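Local coordinates for type VI immunity protein Atu4351 (Agrobacterium fabrum, PDB 6ITW) that probably protects its own cell by neutralising the toxic partner effector of a type VI secretion effector–immunity pair, at residues A[32-36]-A[84-88]; A[22-26]-A[44-49]; A[107-112]-A[200-206]; A[64-68]-A[193-198]. One frame throughout, in Å; residues are numbered along the deposited sequence.

Contact 1. Residues A[32-36]-A[84-88]; sequences YKNRI and THALG
H85 brings an imidazole out of strand 84-88 into a pocket formed by Y32, R35 and I36. With chi1 at -47°, its CG stands beside the backbone N and opposite the carbonyl carbon, which swings the ring across to the 32-36 loop. There the tyrosine ring meets it edge-to-face. The centroids are 5.1 Å apart and the planes lie at 75°; Y32 CD1 lies over the imidazole face near its rim, while Y32 CE1 comes 3.5 Å from H85 ND1. Histidine suits this place because both of its nitrogens find partners. ND1 lies 2.7 Å from a water that also bonds Y32 OH, while NE2 bonds the carboxylate of E100. R35 crosses the imidazole at about a right angle, its CB 4.1 Å from H85 NE2. Its guanidinium reaches E100 as well, through a long, weak ion pair, so the carboxylate probably balances charge on this side. I36 packs carbon against the same ring, CG1 4.0 Å from H85 CD2. Two residues after H85, L87 offers CD2 at 3.9 Å from I36 CD1, the two side chains sliding past each other in opposite directions. Both also pack on helix 38-47, through L41 and Y40. The loop keeps its tight curl because Y32 O accepts from both R35 N and I36 N. At L87 and G88 the strand opposes the single residue L96, a classic beta bulge where strand 84-90 pairs antiparallel with strand 94-99, within the GAD-like domain.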
# COMPACT_ATOMS: atom_id res chain seq x y z
N TYR A 32 -0.21 -16.25 9.15
CA TYR A 32 -1.20 -15.77 8.19
C TYR A 32 -1.88 -16.89 7.40
O TYR A 32 -2.61 -16.60 6.44
CB TYR A 32 -0.57 -14.73 7.25
CG TYR A 32 -0.16 -13.51 8.04
CD1 TYR A 32 -1.11 -12.56 8.39
CD2 TYR A 32 1.16 -13.32 8.49
CE1 TYR A 32 -0.77 -11.44 9.13
CE2 TYR A 32 1.50 -12.19 9.25
CZ TYR A 32 0.52 -11.25 9.56
OH TYR A 32 0.78 -10.11 10.31
N LYS A 33 -1.70 -18.14 7.81
CA LYS A 33 -2.42 -19.26 7.20
C LYS A 33 -3.93 -19.04 7.24
O LYS A 33 -4.50 -18.74 8.30
CB LYS A 33 -2.07 -20.57 7.92
CG LYS A 33 -2.79 -21.79 7.37
CD LYS A 33 -2.60 -23.02 8.26
CE LYS A 33 -3.16 -24.27 7.59
NZ LYS A 33 -3.93 -25.14 8.53
N ASN A 34 -4.57 -19.20 6.08
CA ASN A 34 -6.00 -18.94 5.88
C ASN A 34 -6.39 -17.48 6.09
O ASN A 34 -7.57 -17.15 6.06
CB ASN A 34 -6.87 -19.83 6.76
CG ASN A 34 -6.74 -21.29 6.41
OD1 ASN A 34 -6.39 -22.10 7.27
ND2 ASN A 34 -7.01 -21.63 5.15
N ARG A 35 -5.42 -16.59 6.30
CA ARG A 35 -5.72 -15.17 6.34
C ARG A 35 -5.19 -14.41 5.14
O ARG A 35 -5.76 -13.37 4.79
CB ARG A 35 -5.19 -14.57 7.65
CG ARG A 35 -6.15 -14.86 8.81
CD ARG A 35 -5.48 -15.01 10.14
NE ARG A 35 -4.60 -13.89 10.46
CZ ARG A 35 -4.07 -13.69 11.66
NH1 ARG A 35 -4.34 -14.54 12.64
NH2 ARG A 35 -3.27 -12.65 11.87
N ILE A 36 -4.15 -14.91 4.48
CA ILE A 36 -3.63 -14.37 3.23
C ILE A 36 -3.53 -15.55 2.27
O ILE A 36 -3.09 -16.63 2.70
CB ILE A 36 -2.27 -13.69 3.43
CG1 ILE A 36 -2.36 -12.56 4.47
CG2 ILE A 36 -1.71 -13.18 2.10
CD1 ILE A 36 -1.01 -11.91 4.80
N THR A 84 -6.89 -6.99 8.26
CA THR A 84 -6.31 -6.27 7.13
C THR A 84 -4.81 -6.25 7.28
O THR A 84 -4.29 -5.87 8.33
CB THR A 84 -6.86 -4.85 7.02
OG1 THR A 84 -8.30 -4.89 7.13
CG2 THR A 84 -6.45 -4.22 5.68
N HIS A 85 -4.11 -6.67 6.23
CA HIS A 85 -2.69 -6.98 6.34
C HIS A 85 -1.92 -6.23 5.27
O HIS A 85 -2.20 -6.38 4.08
CB HIS A 85 -2.47 -8.49 6.23
CG HIS A 85 -3.43 -9.26 7.08
ND1 HIS A 85 -3.37 -9.24 8.46
CD2 HIS A 85 -4.50 -10.02 6.76
CE1 HIS A 85 -4.35 -9.98 8.95
NE2 HIS A 85 -5.06 -10.46 7.94
N ALA A 86 -0.93 -5.44 5.70
CA ALA A 86 -0.12 -4.64 4.78
C ALA A 86 0.90 -5.55 4.09
O ALA A 86 1.73 -6.19 4.75
CB ALA A 86 0.59 -3.52 5.55
N LEU A 87 0.86 -5.58 2.75
CA LEU A 87 1.74 -6.47 1.99
C LEU A 87 2.90 -5.75 1.32
O LEU A 87 3.95 -6.37 1.08
CB LEU A 87 0.95 -7.22 0.92
CG LEU A 87 -0.30 -7.95 1.42
CD1 LEU A 87 -1.02 -8.62 0.26
CD2 LEU A 87 0.04 -8.95 2.52
N GLY A 88 2.74 -4.47 0.99
CA GLY A 88 3.78 -3.69 0.34
C GLY A 88 3.30 -2.27 0.16
O GLY A 88 2.14 -1.94 0.46
O HOH W 1 -1.41 -7.92 9.82

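Contact 2. Residues A[22-26]-A[44-49]; sequences EIMGE and IRHAGL
E22 and L49 form one antiparallel, hydrogen-bonded pair, a minimal beta bridge that joins the start of the 22-26 loop to the strand following helix 38-47 in the GAD-like domain. E22 N donates to L49 O at 2.8 Å and L49 N returns a bond to E22 O. Glycine suits the junction at G48: the chain leaves the helix there with positive phi, and its backbone passes close beside E22 O without a side chain to crowd it. Next to this bridge lies M24, modelled as selenomethionine. Its CB rests 3.8 Å from I44 CG2 and also touches L49 CD1. Because CG is anti to the backbone N (chi1 -171°), the chain runs inward, and SE passes over the same isoleucine methyl. The turn at chi3 then sets CE against both methyls of L49, 3.3 Å from CD2, a tight fit for apolar groups. A long, unbranched, flexible side chain suits so bent a path; N61, P62 and I29 add further carbon around it. Beside the apolar layer, a water accepts from M24 N and donates to I44 O, linking the loop to the helix end. Charge takes over at the two ends of the loop. At the bridge end E22 pairs with K64. At the other, R45, whose NH1 also pairs with D42, donates from NE to the syn lone pair of E26 OE2 at 2.7 Å, the carboxylate and guanidinium planes only 2° from parallel.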
# COMPACT_ATOMS: atom_id res chain seq x y z
N GLU A 22 14.42 -8.84 2.06
CA GLU A 22 14.40 -9.26 3.46
C GLU A 22 13.60 -10.56 3.56
O GLU A 22 12.60 -10.74 2.86
CB GLU A 22 13.79 -8.14 4.31
CG GLU A 22 13.35 -8.47 5.72
CD GLU A 22 12.70 -7.26 6.43
OE1 GLU A 22 11.51 -7.35 6.81
OE2 GLU A 22 13.39 -6.21 6.62
N ILE A 23 14.07 -11.48 4.41
CA ILE A 23 13.45 -12.80 4.57
C ILE A 23 12.19 -12.68 5.41
O ILE A 23 12.17 -11.99 6.44
CB ILE A 23 14.44 -13.79 5.21
CG1 ILE A 23 15.47 -14.25 4.20
CG2 ILE A 23 13.70 -15.01 5.80
CD1 ILE A 23 16.52 -15.16 4.82
N MSE A 24 11.12 -13.35 4.99
CA MSE A 24 9.96 -13.48 5.87
C MSE A 24 9.98 -14.88 6.48
O MSE A 24 9.89 -15.88 5.75
CB MSE A 24 8.64 -13.22 5.13
CG MSE A 24 7.46 -13.13 6.07
SE MSE A 24 5.76 -12.67 5.23
CE MSE A 24 6.16 -10.89 4.76
N GLY A 25 10.15 -14.95 7.80
CA GLY A 25 10.34 -16.22 8.47
C GLY A 25 9.10 -17.10 8.47
O GLY A 25 7.97 -16.64 8.25
N GLU A 26 9.32 -18.39 8.72
CA GLU A 26 8.20 -19.33 8.67
C GLU A 26 7.19 -19.07 9.79
O GLU A 26 5.98 -19.20 9.58
CB GLU A 26 8.71 -20.77 8.72
CG GLU A 26 9.19 -21.25 7.37
CD GLU A 26 8.09 -21.23 6.33
OE1 GLU A 26 6.89 -21.26 6.71
OE2 GLU A 26 8.41 -21.18 5.12
N ILE A 44 6.19 -15.19 -1.51
CA ILE A 44 7.07 -14.50 -0.57
C ILE A 44 8.09 -15.45 0.05
O ILE A 44 9.26 -15.09 0.27
CB ILE A 44 6.24 -13.80 0.52
CG1 ILE A 44 5.37 -12.73 -0.12
CG2 ILE A 44 7.14 -13.23 1.60
CD1 ILE A 44 6.14 -11.77 -0.98
N ARG A 45 7.66 -16.68 0.36
CA ARG A 45 8.59 -17.67 0.90
C ARG A 45 9.79 -17.87 -0.02
O ARG A 45 10.93 -18.00 0.44
CB ARG A 45 7.85 -19.00 1.13
CG ARG A 45 8.75 -20.14 1.59
CD ARG A 45 7.99 -21.49 1.65
NE ARG A 45 7.07 -21.52 2.77
CZ ARG A 45 5.74 -21.49 2.66
NH1 ARG A 45 5.17 -21.45 1.46
NH2 ARG A 45 5.00 -21.50 3.75
N HIS A 46 9.55 -17.87 -1.33
CA HIS A 46 10.62 -18.05 -2.30
C HIS A 46 11.38 -16.75 -2.55
O HIS A 46 12.61 -16.71 -2.46
CB HIS A 46 10.03 -18.58 -3.60
CG HIS A 46 9.88 -20.07 -3.61
ND1 HIS A 46 8.68 -20.69 -3.32
CD2 HIS A 46 10.77 -21.05 -3.86
CE1 HIS A 46 8.85 -22.00 -3.40
NE2 HIS A 46 10.11 -22.24 -3.73
N ALA A 47 10.67 -15.68 -2.90
CA ALA A 47 11.35 -14.48 -3.35
C ALA A 47 11.79 -13.57 -2.21
O ALA A 47 12.61 -12.68 -2.44
CB ALA A 47 10.47 -13.70 -4.34
N GLY A 48 11.28 -13.78 -1.00
CA GLY A 48 11.52 -12.81 0.05
C GLY A 48 10.72 -11.53 -0.16
O GLY A 48 9.77 -11.47 -0.93
N LEU A 49 11.14 -10.49 0.56
CA LEU A 49 10.46 -9.19 0.62
C LEU A 49 11.40 -8.12 0.08
O LEU A 49 12.19 -7.56 0.84
CB LEU A 49 10.07 -8.85 2.04
CG LEU A 49 9.07 -9.73 2.77
CD1 LEU A 49 9.15 -9.38 4.26
CD2 LEU A 49 7.68 -9.51 2.19
O HOH W 2 10.91 -14.87 2.64

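Contact 3. Residues A[107-112]-A[200-206]; sequences INILLH and AAQAGPF
H112 lays its imidazole over the F206 ring in an offset stack, centroids 4.3 Å apart and planes at 25°, and this is the compact part of the contact. H112 ND1 lies over one phenyl face, and F206 CD2 and CE2 run back under the histidine's own backbone. The same ND1 donates to P205 O at 2.9 Å, from above the carbonyl plane, which fixes the turn of the ring about chi2. Histidine suits the place because its flat ring can stack while its N-H bonds the backbone. F206 CA also makes a C-H...O contact of 3.3 Å with H112 O. On the inner side, I109 CG2 presses on A200 CB at 3.5 Å, a closeness that the small alanine permits, and I107 CG2 reaches F206 CE2. The inner carbons continue into helix 66-73, where I109 meets I68 and F206 meets A72. Strand 103-108 ends in an Asx motif, N108 OD1 accepting from L111 N, and the chain turns back at H112 into strand 113-116, which runs parallel to strand 207-209 in the main sheet. In the other segment a type I turn from A200 to A203 curls by the imidazole, bringing A200 O to 3.0 Å from H112 CE1. The solvent side is the A203-P205 bend, whose side chains stay off the histidine while its carbonyls border the ring; G204, whose backbone angles would jam a CB against the preceding carbonyl O, brings its own O near the ring edge, 3.5 Å from H112 CE1.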
# COMPACT_ATOMS: atom_id res chain seq x y z
N ILE A 107 -4.32 1.79 0.90
CA ILE A 107 -4.32 2.80 1.96
C ILE A 107 -3.35 3.89 1.52
O ILE A 107 -2.13 3.73 1.61
CB ILE A 107 -3.92 2.21 3.32
CG1 ILE A 107 -4.82 1.03 3.69
CG2 ILE A 107 -4.03 3.27 4.38
CD1 ILE A 107 -4.50 0.44 5.09
N ASN A 108 -3.90 5.01 1.04
CA ASN A 108 -3.10 6.12 0.53
C ASN A 108 -2.73 7.00 1.72
O ASN A 108 -3.52 7.85 2.16
CB ASN A 108 -3.87 6.88 -0.54
CG ASN A 108 -3.04 7.97 -1.19
OD1 ASN A 108 -2.17 8.56 -0.55
ND2 ASN A 108 -3.32 8.25 -2.46
N ILE A 109 -1.50 6.80 2.23
CA ILE A 109 -1.02 7.48 3.43
C ILE A 109 -0.81 8.97 3.18
O ILE A 109 -1.05 9.81 4.06
CB ILE A 109 0.28 6.82 3.90
CG1 ILE A 109 -0.01 5.47 4.55
CG2 ILE A 109 1.07 7.76 4.83
CD1 ILE A 109 -0.61 5.58 5.92
N LEU A 110 -0.31 9.32 2.00
CA LEU A 110 -0.01 10.72 1.68
C LEU A 110 -1.28 11.56 1.64
O LEU A 110 -1.33 12.65 2.22
CB LEU A 110 0.72 10.79 0.33
CG LEU A 110 1.21 12.16 -0.18
CD1 LEU A 110 2.13 12.76 0.83
CD2 LEU A 110 1.91 12.06 -1.55
N LEU A 111 -2.33 11.06 0.99
CA LEU A 111 -3.55 11.82 0.73
C LEU A 111 -4.69 11.48 1.68
O LEU A 111 -5.74 12.13 1.61
CB LEU A 111 -4.01 11.60 -0.72
CG LEU A 111 -3.00 12.05 -1.80
CD1 LEU A 111 -3.60 12.04 -3.20
CD2 LEU A 111 -2.43 13.44 -1.45
N HIS A 112 -4.49 10.51 2.57
CA HIS A 112 -5.47 10.11 3.59
C HIS A 112 -6.74 9.54 2.96
O HIS A 112 -7.85 9.95 3.30
CB HIS A 112 -5.79 11.25 4.55
CG HIS A 112 -4.78 11.41 5.63
ND1 HIS A 112 -5.07 11.18 6.96
CD2 HIS A 112 -3.47 11.74 5.58
CE1 HIS A 112 -3.98 11.38 7.69
NE2 HIS A 112 -3.00 11.72 6.87
N ALA A 200 1.76 10.05 9.95
CA ALA A 200 0.71 10.37 8.99
C ALA A 200 -0.61 9.71 9.36
O ALA A 200 -1.67 10.34 9.28
CB ALA A 200 1.16 9.95 7.60
N ALA A 201 -0.57 8.44 9.77
CA ALA A 201 -1.84 7.76 10.01
C ALA A 201 -2.55 8.26 11.25
O ALA A 201 -3.70 7.87 11.48
CB ALA A 201 -1.61 6.25 10.13
N GLN A 202 -1.90 9.10 12.06
CA GLN A 202 -2.54 9.71 13.21
C GLN A 202 -2.83 11.19 13.00
O GLN A 202 -3.39 11.82 13.89
CB GLN A 202 -1.67 9.55 14.46
CG GLN A 202 -1.33 8.14 14.83
CD GLN A 202 -0.58 8.09 16.14
OE1 GLN A 202 -1.19 8.06 17.20
NE2 GLN A 202 0.75 8.09 16.08
N ALA A 203 -2.47 11.75 11.86
CA ALA A 203 -2.59 13.19 11.63
C ALA A 203 -3.87 13.50 10.85
O ALA A 203 -3.83 14.07 9.76
CB ALA A 203 -1.35 13.71 10.90
N GLY A 204 -5.01 13.10 11.40
CA GLY A 204 -6.27 13.29 10.73
C GLY A 204 -6.92 12.01 10.23
O GLY A 204 -6.32 10.93 10.23
N PRO A 205 -8.18 12.12 9.79
CA PRO A 205 -8.94 10.93 9.37
C PRO A 205 -8.64 10.53 7.93
O PRO A 205 -7.98 11.24 7.18
CB PRO A 205 -10.40 11.38 9.51
CG PRO A 205 -10.34 12.86 9.24
CD PRO A 205 -9.01 13.33 9.81
N PHE A 206 -9.19 9.37 7.55
CA PHE A 206 -9.10 8.84 6.20
C PHE A 206 -10.49 8.75 5.58
O PHE A 206 -11.45 8.37 6.25
CB PHE A 206 -8.48 7.44 6.19
CG PHE A 206 -7.02 7.44 6.41
CD1 PHE A 206 -6.50 7.70 7.68
CD2 PHE A 206 -6.15 7.17 5.36
CE1 PHE A 206 -5.13 7.70 7.88
CE2 PHE A 206 -4.79 7.17 5.56
CZ PHE A 206 -4.28 7.44 6.81

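Contact 4. Residues A[64-68]-A[193-198]; sequences KYKSI and ALSAMT
Y65 sets one side of its ring against L194 and M197, with CD2 4.0 Å from L194 CD1 and equally far from the selenium of M197, a selenomethionine. This is a Met-aromatic contact approached obliquely, SE lying 5.1 Å from the ring centroid. A193 CB comes to the ring edge, where its small size suits a flat neighbour. At the far end of the phenol a water bonds Y65 OH and accepts from L194 N at the start of helix 193-200, so the ring is also tethered through water at its hydroxyl. One helical turn on, I68 points into the groove between L194 and T198. Its CG1 touches L194 CD1 at 3.7 Å, and CD1 packs on M197 CB and ends 3.3 Å from T198 OG1. A branched isoleucine fits because CG1 and CG2 both find carbon on M197, CG2 being anti to the backbone N (chi1 -56° places CG1 beside it). L194 spans these partners, its CD1 also near K64 O and S67 OG. Toward the main sheet, F89 and I95 continue the apolar layer. T198 OG1 donates to L194 O, which also accepts T198 N from the opposite face of its plane. T198 OG1 in turn accepts from a second water, which lies 2.9 Å from S67 OG. Direct contact between the segments is thus mostly apolar, carbon and selenium with a few oxygens touched by methyls, whereas hydrogen bonds run through water or within one helix: dispersion and shape supply the adhesion, and hydration finishes its two ends.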
# COMPACT_ATOMS: atom_id res chain seq x y z
N LYS A 64 5.37 -6.32 10.65
CA LYS A 64 6.16 -5.14 11.02
C LYS A 64 5.38 -3.84 10.85
O LYS A 64 5.70 -2.85 11.52
CB LYS A 64 7.47 -5.11 10.21
CG LYS A 64 8.45 -6.19 10.68
CD LYS A 64 9.64 -6.45 9.74
CE LYS A 64 10.58 -5.25 9.64
NZ LYS A 64 11.93 -5.64 9.10
N TYR A 65 4.35 -3.83 10.01
CA TYR A 65 3.57 -2.63 9.72
C TYR A 65 2.13 -2.69 10.21
O TYR A 65 1.32 -1.85 9.79
CB TYR A 65 3.61 -2.34 8.21
CG TYR A 65 5.00 -1.95 7.73
CD1 TYR A 65 5.97 -2.92 7.47
CD2 TYR A 65 5.36 -0.61 7.58
CE1 TYR A 65 7.25 -2.58 7.05
CE2 TYR A 65 6.65 -0.26 7.16
CZ TYR A 65 7.58 -1.25 6.90
OH TYR A 65 8.85 -0.93 6.47
N LYS A 66 1.77 -3.63 11.09
CA LYS A 66 0.37 -3.77 11.50
C LYS A 66 -0.12 -2.58 12.32
O LYS A 66 -1.31 -2.25 12.29
CB LYS A 66 0.16 -5.07 12.28
CG LYS A 66 0.96 -5.13 13.59
CD LYS A 66 1.17 -6.56 14.10
CE LYS A 66 -0.04 -7.12 14.81
NZ LYS A 66 0.37 -8.12 15.85
N SER A 67 0.78 -1.92 13.06
CA SER A 67 0.37 -0.71 13.76
C SER A 67 -0.11 0.37 12.80
O SER A 67 -1.00 1.16 13.15
CB SER A 67 1.52 -0.17 14.62
OG SER A 67 2.65 0.12 13.82
N ILE A 68 0.45 0.44 11.58
CA ILE A 68 -0.03 1.44 10.63
C ILE A 68 -1.46 1.12 10.22
O ILE A 68 -2.32 2.01 10.17
CB ILE A 68 0.90 1.53 9.41
CG1 ILE A 68 2.34 1.83 9.87
CG2 ILE A 68 0.40 2.58 8.43
CD1 ILE A 68 2.46 2.94 10.88
N ALA A 193 9.98 4.47 6.65
CA ALA A 193 8.56 4.34 6.31
C ALA A 193 7.70 4.15 7.56
O ALA A 193 6.66 4.80 7.71
CB ALA A 193 8.34 3.19 5.33
N LEU A 194 8.11 3.24 8.46
CA LEU A 194 7.28 2.95 9.63
C LEU A 194 7.08 4.20 10.50
O LEU A 194 5.97 4.46 10.97
CB LEU A 194 7.88 1.82 10.46
CG LEU A 194 7.05 1.40 11.69
CD1 LEU A 194 5.66 0.90 11.26
CD2 LEU A 194 7.78 0.34 12.52
N SER A 195 8.15 4.96 10.73
CA SER A 195 8.06 6.19 11.52
C SER A 195 7.15 7.20 10.85
O SER A 195 6.24 7.75 11.48
CB SER A 195 9.44 6.81 11.72
OG SER A 195 10.24 6.00 12.54
N ALA A 196 7.45 7.52 9.57
CA ALA A 196 6.65 8.50 8.83
C ALA A 196 5.19 8.08 8.77
O ALA A 196 4.29 8.89 9.01
CB ALA A 196 7.24 8.68 7.43
N MSE A 197 4.93 6.80 8.47
CA MSE A 197 3.55 6.32 8.39
C MSE A 197 2.88 6.37 9.75
O MSE A 197 1.67 6.59 9.83
CB MSE A 197 3.48 4.90 7.84
CG MSE A 197 3.98 4.73 6.40
SE MSE A 197 4.08 2.82 6.04
CE MSE A 197 4.22 2.94 4.09
N THR A 198 3.65 6.17 10.81
CA THR A 198 3.08 6.27 12.15
C THR A 198 2.58 7.69 12.42
O THR A 198 1.52 7.87 13.03
CB THR A 198 4.10 5.83 13.20
OG1 THR A 198 4.43 4.45 12.98
CG2 THR A 198 3.54 5.99 14.61
O HOH W 3 10.13 1.36 7.80
O HOH W 4 3.82 2.56 14.82

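In the fold
From the N terminus the chain passes 22-26, then 32-36, before contact 2 closes at 44-49, joining the 22-26 loop to the end of helix 38-47 and the first residue of edge strand 49-52. Contact 1, opened in between, crosses it and closes later, setting the loop after helix 26-31 on the inner strand 84-90. Contact 4 starts at 64-68, inside contact 1, and closes only at 193-198, crossing it too; K64 also pairs with E22 of contact 2, and Y65 packs on A86. Contact 3 runs from 107-112 to 200-206, after contacts 1 and 2 have closed, and crosses contact 4, I109 packing on I68. Contacts 3 and 4 therefore tie the C-terminal region to the GAD-like part; none is nested.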